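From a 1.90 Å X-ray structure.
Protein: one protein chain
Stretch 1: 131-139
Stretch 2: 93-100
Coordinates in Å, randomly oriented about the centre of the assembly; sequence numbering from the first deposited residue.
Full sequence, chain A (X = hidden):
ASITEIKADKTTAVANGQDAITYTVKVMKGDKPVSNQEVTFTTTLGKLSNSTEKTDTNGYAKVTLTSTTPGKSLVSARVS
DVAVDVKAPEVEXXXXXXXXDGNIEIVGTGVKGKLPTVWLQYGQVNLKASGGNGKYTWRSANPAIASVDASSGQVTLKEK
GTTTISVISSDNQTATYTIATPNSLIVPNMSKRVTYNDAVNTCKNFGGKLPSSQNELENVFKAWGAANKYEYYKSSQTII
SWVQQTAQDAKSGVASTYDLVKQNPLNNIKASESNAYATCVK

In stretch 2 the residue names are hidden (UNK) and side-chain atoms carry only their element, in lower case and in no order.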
ATOM      1  N   GLY A 131       2.439  11.067   2.923  1.00 22.74           N
ATOM      2  CA  GLY A 131       3.139  11.335   4.164  1.00 23.54           C
ATOM      3  C   GLY A 131       4.586  10.902   4.082  1.00 22.18           C
ATOM      4  O   GLY A 131       5.059  10.508   3.018  1.00 22.16           O
ATOM      5  N   GLY A 132       5.287  10.956   5.209  1.00 22.54           N
ATOM      6  CA  GLY A 132       6.686  10.581   5.214  1.00 20.77           C
ATOM      7  C   GLY A 132       7.420  11.584   4.344  1.00 22.42           C
ATOM      8  O   GLY A 132       6.913  12.679   4.116  1.00 20.20           O
ATOM      9  N   ASN A 133       8.595  11.220   3.844  1.00 22.10           N
ATOM     10  CA  ASN A 133       9.359  12.131   3.001  1.00 23.21           C
ATOM     11  C   ASN A 133       9.030  11.959   1.521  1.00 23.78           C
ATOM     12  O   ASN A 133       9.721  12.496   0.654  1.00 24.53           O
ATOM     13  CB  ASN A 133      10.857  11.936   3.237  1.00 23.54           C
ATOM     14  CG  ASN A 133      11.366  10.621   2.693  1.00 24.31           C
ATOM     15  OD1 ASN A 133      10.588   9.741   2.316  1.00 24.71           O
ATOM     16  ND2 ASN A 133      12.681  10.476   2.657  1.00 21.95           N
ATOM     17  N   GLY A 134       7.981  11.192   1.241  1.00 23.02           N
ATOM     18  CA  GLY A 134       7.552  10.986  -0.130  1.00 22.31           C
ATOM     19  C   GLY A 134       8.278   9.948  -0.962  1.00 22.05           C
ATOM     20  O   GLY A 134       7.887   9.711  -2.101  1.00 22.56           O
ATOM     21  N   LYS A 135       9.332   9.340  -0.420  1.00 21.51           N
ATOM     22  CA  LYS A 135      10.087   8.317  -1.148  1.00 22.94           C
ATOM     23  C   LYS A 135       9.660   6.952  -0.598  1.00 21.40           C
ATOM     24  O   LYS A 135      10.065   6.559   0.495  1.00 20.03           O
ATOM     25  CB  LYS A 135      11.587   8.541  -0.952  1.00 24.52           C
ATOM     26  CG  LYS A 135      12.467   7.601  -1.754  1.00 31.43           C
ATOM     27  CD  LYS A 135      13.943   7.942  -1.566  1.00 34.01           C
ATOM     28  CE  LYS A 135      14.837   6.960  -2.307  1.00 37.03           C
ATOM     29  NZ  LYS A 135      16.282   7.298  -2.149  1.00 40.39           N
ATOM     30  N   TYR A 136       8.848   6.236  -1.373  1.00 21.53           N
ATOM     31  CA  TYR A 136       8.288   4.956  -0.947  1.00 20.13           C
ATOM     32  C   TYR A 136       8.852   3.669  -1.552  1.00 20.94           C
ATOM     33  O   TYR A 136       9.307   3.641  -2.694  1.00 20.97           O
ATOM     34  CB  TYR A 136       6.777   4.973  -1.198  1.00 19.90           C
ATOM     35  CG  TYR A 136       6.087   6.248  -0.763  1.00 21.14           C
ATOM     36  CD1 TYR A 136       6.288   6.766   0.513  1.00 20.49           C
ATOM     37  CD2 TYR A 136       5.215   6.930  -1.624  1.00 20.64           C
ATOM     38  CE1 TYR A 136       5.648   7.925   0.929  1.00 20.25           C
ATOM     39  CE2 TYR A 136       4.566   8.095  -1.213  1.00 21.26           C
ATOM     40  CZ  TYR A 136       4.791   8.586   0.068  1.00 18.49           C
ATOM     41  OH  TYR A 136       4.165   9.733   0.503  1.00 22.12           O
ATOM     42  N   THR A 137       8.789   2.597  -0.765  1.00 18.17           N
ATOM     43  CA  THR A 137       9.231   1.269  -1.183  1.00 18.46           C
ATOM     44  C   THR A 137       8.144   0.316  -0.687  1.00 17.08           C
ATOM     45  O   THR A 137       7.825   0.312   0.503  1.00 15.40           O
ATOM     46  CB  THR A 137      10.568   0.882  -0.534  1.00 19.20           C
ATOM     47  OG1 THR A 137      11.565   1.851  -0.882  1.00 22.02           O
ATOM     48  CG2 THR A 137      11.017  -0.488  -1.023  1.00 22.39           C
ATOM     49  N   TRP A 138       7.584  -0.487  -1.588  1.00 16.33           N
ATOM     50  CA  TRP A 138       6.505  -1.409  -1.225  1.00 16.05           C
ATOM     51  C   TRP A 138       6.913  -2.880  -1.141  1.00 15.60           C
ATOM     52  O   TRP A 138       7.890  -3.308  -1.749  1.00 15.24           O
ATOM     53  CB  TRP A 138       5.351  -1.290  -2.229  1.00 16.45           C
ATOM     54  CG  TRP A 138       4.807   0.098  -2.400  1.00 16.19           C
ATOM     55  CD1 TRP A 138       5.381   1.134  -3.085  1.00 16.08           C
ATOM     56  CD2 TRP A 138       3.577   0.600  -1.868  1.00 16.07           C
ATOM     57  NE1 TRP A 138       4.580   2.253  -3.012  1.00 17.04           N
ATOM     58  CE2 TRP A 138       3.466   1.952  -2.270  1.00 15.41           C
ATOM     59  CE3 TRP A 138       2.557   0.037  -1.086  1.00 13.31           C
ATOM     60  CZ2 TRP A 138       2.374   2.751  -1.918  1.00 14.66           C
ATOM     61  CZ3 TRP A 138       1.471   0.830  -0.733  1.00 10.50           C
ATOM     62  CH2 TRP A 138       1.388   2.173  -1.149  1.00 16.18           C
ATOM     63  N   ARG A 139       6.145  -3.657  -0.387  1.00 15.01           N
ATOM     64  CA  ARG A 139       6.419  -5.078  -0.257  1.00 12.63           C
ATOM     65  C   ARG A 139       5.142  -5.803   0.119  1.00 13.54           C
ATOM     66  O   ARG A 139       4.189  -5.194   0.606  1.00 12.50           O
ATOM     67  CB  ARG A 139       7.483  -5.335   0.817  1.00 16.55           C
ATOM     68  CG  ARG A 139       7.013  -5.111   2.262  1.00 17.04           C
ATOM     69  CD  ARG A 139       8.105  -5.525   3.250  1.00 17.05           C
ATOM     70  NE  ARG A 139       7.645  -5.586   4.638  1.00 16.76           N
ATOM     71  CZ  ARG A 139       7.574  -4.544   5.465  1.00 17.07           C
ATOM     72  NH1 ARG A 139       7.931  -3.332   5.052  1.00 14.67           N
ATOM     73  NH2 ARG A 139       7.173  -4.722   6.720  1.00 14.98           N
ATOM     74  N   UNK A  93      10.769  16.995  10.471  1.00 19.33           N
ATOM     75  CA  UNK A  93       9.570  16.293  10.890  1.00 19.72           C
ATOM     76  C   UNK A  93       8.781  15.987   9.627  1.00 21.31           C
ATOM     77  O   UNK A  93       8.730  16.802   8.698  1.00 20.23           O
ATOM     78  c   UNK A  93       9.633  16.454  15.474  1.00 19.39           C
ATOM     79  c   UNK A  93       9.349  17.278  13.214  1.00 18.92           C
ATOM     80  c   UNK A  93      10.557  17.464  15.731  1.00 19.96           C
ATOM     81  c   UNK A  93       8.738  17.144  11.851  1.00 18.89           C
ATOM     82  c   UNK A  93      10.273  18.284  13.484  1.00 19.25           C
ATOM     83  c   UNK A  93       9.035  16.366  14.221  1.00 20.09           C
ATOM     84  c   UNK A  93      10.877  18.382  14.733  1.00 19.21           C
ATOM     85  N   UNK A  94       8.181  14.802   9.578  1.00 20.12           N
ATOM     86  CA  UNK A  94       7.412  14.411   8.408  1.00 20.00           C
ATOM     87  C   UNK A  94       6.014  13.952   8.789  1.00 21.16           C
ATOM     88  O   UNK A  94       5.796  13.392   9.866  1.00 22.05           O
ATOM     89  c   UNK A  94      10.659  13.398   7.547  1.00 18.20           C
ATOM     90  c   UNK A  94      11.850  13.812   6.957  1.00 19.36           C
ATOM     91  c   UNK A  94       9.426  13.737   6.996  1.00 18.87           C
ATOM     92  c   UNK A  94       9.403  14.501   5.835  1.00 17.16           C
ATOM     93  c   UNK A  94      11.817  14.578   5.791  1.00 19.47           C
ATOM     94  c   UNK A  94      10.590  14.922   5.231  1.00 20.62           C
ATOM     95  c   UNK A  94       8.141  13.293   7.648  1.00 16.92           C
ATOM     96  N   UNK A  95       5.064  14.211   7.898  1.00 21.10           N
ATOM     97  CA  UNK A  95       3.683  13.810   8.112  1.00 21.12           C
ATOM     98  C   UNK A  95       3.627  12.295   8.291  1.00 20.51           C
ATOM     99  O   UNK A  95       4.512  11.577   7.830  1.00 20.71           O
ATOM    100  c   UNK A  95       2.811  14.200   6.904  1.00 22.23           C
ATOM    101  c   UNK A  95       1.460  13.514   6.964  1.00 24.73           C
ATOM    102  o   UNK A  95       2.631  15.624   6.888  1.00 26.11           O
ATOM    103  N   UNK A  96       2.586  11.827   8.971  1.00 20.62           N
ATOM    104  CA  UNK A  96       2.373  10.401   9.208  1.00 20.13           C
ATOM    105  C   UNK A  96       2.218   9.656   7.881  1.00 20.34           C
ATOM    106  O   UNK A  96       1.423  10.058   7.030  1.00 17.81           O
ATOM    107  c   UNK A  96       1.086  10.170  10.017  1.00 20.69           C
ATOM    108  c   UNK A  96       0.909   8.687  10.324  1.00 22.85           C
ATOM    109  o   UNK A  96       1.153  10.907  11.242  1.00 20.56           O
ATOM    110  N   UNK A  97       2.982   8.580   7.705  1.00 20.78           N
ATOM    111  CA  UNK A  97       2.894   7.780   6.492  1.00 20.17           C
ATOM    112  C   UNK A  97       1.552   7.055   6.537  1.00 20.60           C
ATOM    113  O   UNK A  97       1.196   6.441   7.546  1.00 18.65           O
ATOM    114  c   UNK A  97       4.043   6.766   6.427  1.00 18.03           C
ATOM    115  c   UNK A  97       4.153   5.968   5.123  1.00 17.43           C
ATOM    116  c   UNK A  97       4.261   6.926   3.933  1.00 16.39           C
ATOM    117  c   UNK A  97       5.365   5.049   5.189  1.00 13.03           C
ATOM    118  N   UNK A  98       0.819   7.119   5.434  1.00 20.86           N
ATOM    119  CA  UNK A  98      -0.501   6.516   5.362  1.00 23.76           C
ATOM    120  C   UNK A  98      -0.804   5.931   3.986  1.00 23.38           C
ATOM    121  O   UNK A  98      -0.311   6.418   2.970  1.00 22.81           O
ATOM    122  o   UNK A  98      -1.399   8.090   6.994  1.00 30.16           O
ATOM    123  c   UNK A  98      -1.584   7.585   5.664  1.00 24.06           C
ATOM    124  c   UNK A  98      -2.978   6.998   5.534  1.00 25.49           C
ATOM    125  N   UNK A  99      -1.616   4.880   3.965  1.00 23.07           N
ATOM    126  CA  UNK A  99      -2.035   4.287   2.706  1.00 24.13           C
ATOM    127  C   UNK A  99      -3.501   4.685   2.538  1.00 27.09           C
ATOM    128  O   UNK A  99      -4.337   4.404   3.406  1.00 26.75           O
ATOM    129  c   UNK A  99      -2.613   2.158   1.485  1.00 20.81           C
ATOM    130  c   UNK A  99      -0.165   0.861   2.828  1.00 20.67           C
ATOM    131  c   UNK A  99      -0.424   2.361   2.696  1.00 19.38           C
ATOM    132  c   UNK A  99      -1.904   2.748   2.711  1.00 21.64           C
ATOM    133  N   UNK A 100      -3.794   5.364   1.431  1.00 28.19           N
ATOM    134  CA  UNK A 100      -5.143   5.833   1.115  1.00 29.34           C
ATOM    135  C   UNK A 100      -5.985   4.606   0.765  1.00 30.01           C
ATOM    136  O   UNK A 100      -6.432   4.446  -0.374  1.00 30.21           O
ATOM    137  o   UNK A 100      -7.308   7.407   0.476  1.00 31.57           O
ATOM    138  c   UNK A 100      -5.061   6.802  -0.075  1.00 28.44           C
ATOM    139  o   UNK A 100      -6.417   8.290  -1.337  1.00 29.88           O
ATOM    140  c   UNK A 100      -6.358   7.551  -0.326  1.00 30.98           C
TER

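Position 93 carries seven side-chain carbons, one leading into a six-membered ring, with no oxygen on the ring. The side chain is buried and out of reach of stretch 1. One carbon plus a six-carbon ring makes it Phe93.

Position 94 repeats that count, one carbon and then six in a ring, but here CA-to-CB points toward stretch 1. The CB of Asn133 lies over the ring face, 3.9 Å from the ring centroid and 22° off its normal, which is the geometry of a CH-pi contact. No heteroatom extends from the ring, so this is Phe94; its CD1 approaches Gly132 O at 3.5 Å, obliquely to the ring.

Position 95 has three side-chain atoms, a CB bearing one oxygen and one carbon. The branching at CB identifies Thr95. Its main contribution comes from the backbone: Gly132 N donates to Thr95 O at 2.8 Å, with an N-H...O angle of 162°.

Position 96 shows the same branched set, two carbons and one oxygen, with CA-to-CB pointing away from stretch 1. It is Thr96. Its carbonyl turns to the contact instead, with Gly131 CA 3.6 Å from Thr96 O and an angle of 171° at the hydrogen. An ideal CB on Gly131 would sit 2.1 Å from Thr96 O, a clash, so the missing side chain is what permits this approach.

Position 97 has four carbons forked at the second, and one fork tip lies 3.5 Å from Tyr136 CE1. That pattern is Leu97, with chi1 t and chi2 p; its CD1 also lies 3.8 Å from Gly131 O.

Position 98 again has a CB with one oxygen and one carbon, and the side chain makes no contact with stretch 1. It is Thr98.

Position 99 holds four carbons forked at the first, with one arm two carbons long. The end of that arm is 3.9 Å from Trp138 CZ3. This is Ile99, and the atom is CD1.

Position 100 has two carbons, the second carrying two oxygens, and lies beyond reach of stretch 1. A carboxylate one carbon from CA is Asp100.

The contact buries 380 Å² and joins backbone docking to apolar packing. The bare CA of Gly131 lets the start of the type II' turn, Gly131 to Gly134, come close to the backbone of Thr95 and Thr96, while Phe94 covers Asn133 CB. Within stretch 1, Tyr136 OH donates to Gly131 O at 2.8 Å, tying the ring that meets Leu97 to the turn; Trp138 and Ile99 extend the apolar packing.

Stretch 2, residues 93-100: FFTTLTID
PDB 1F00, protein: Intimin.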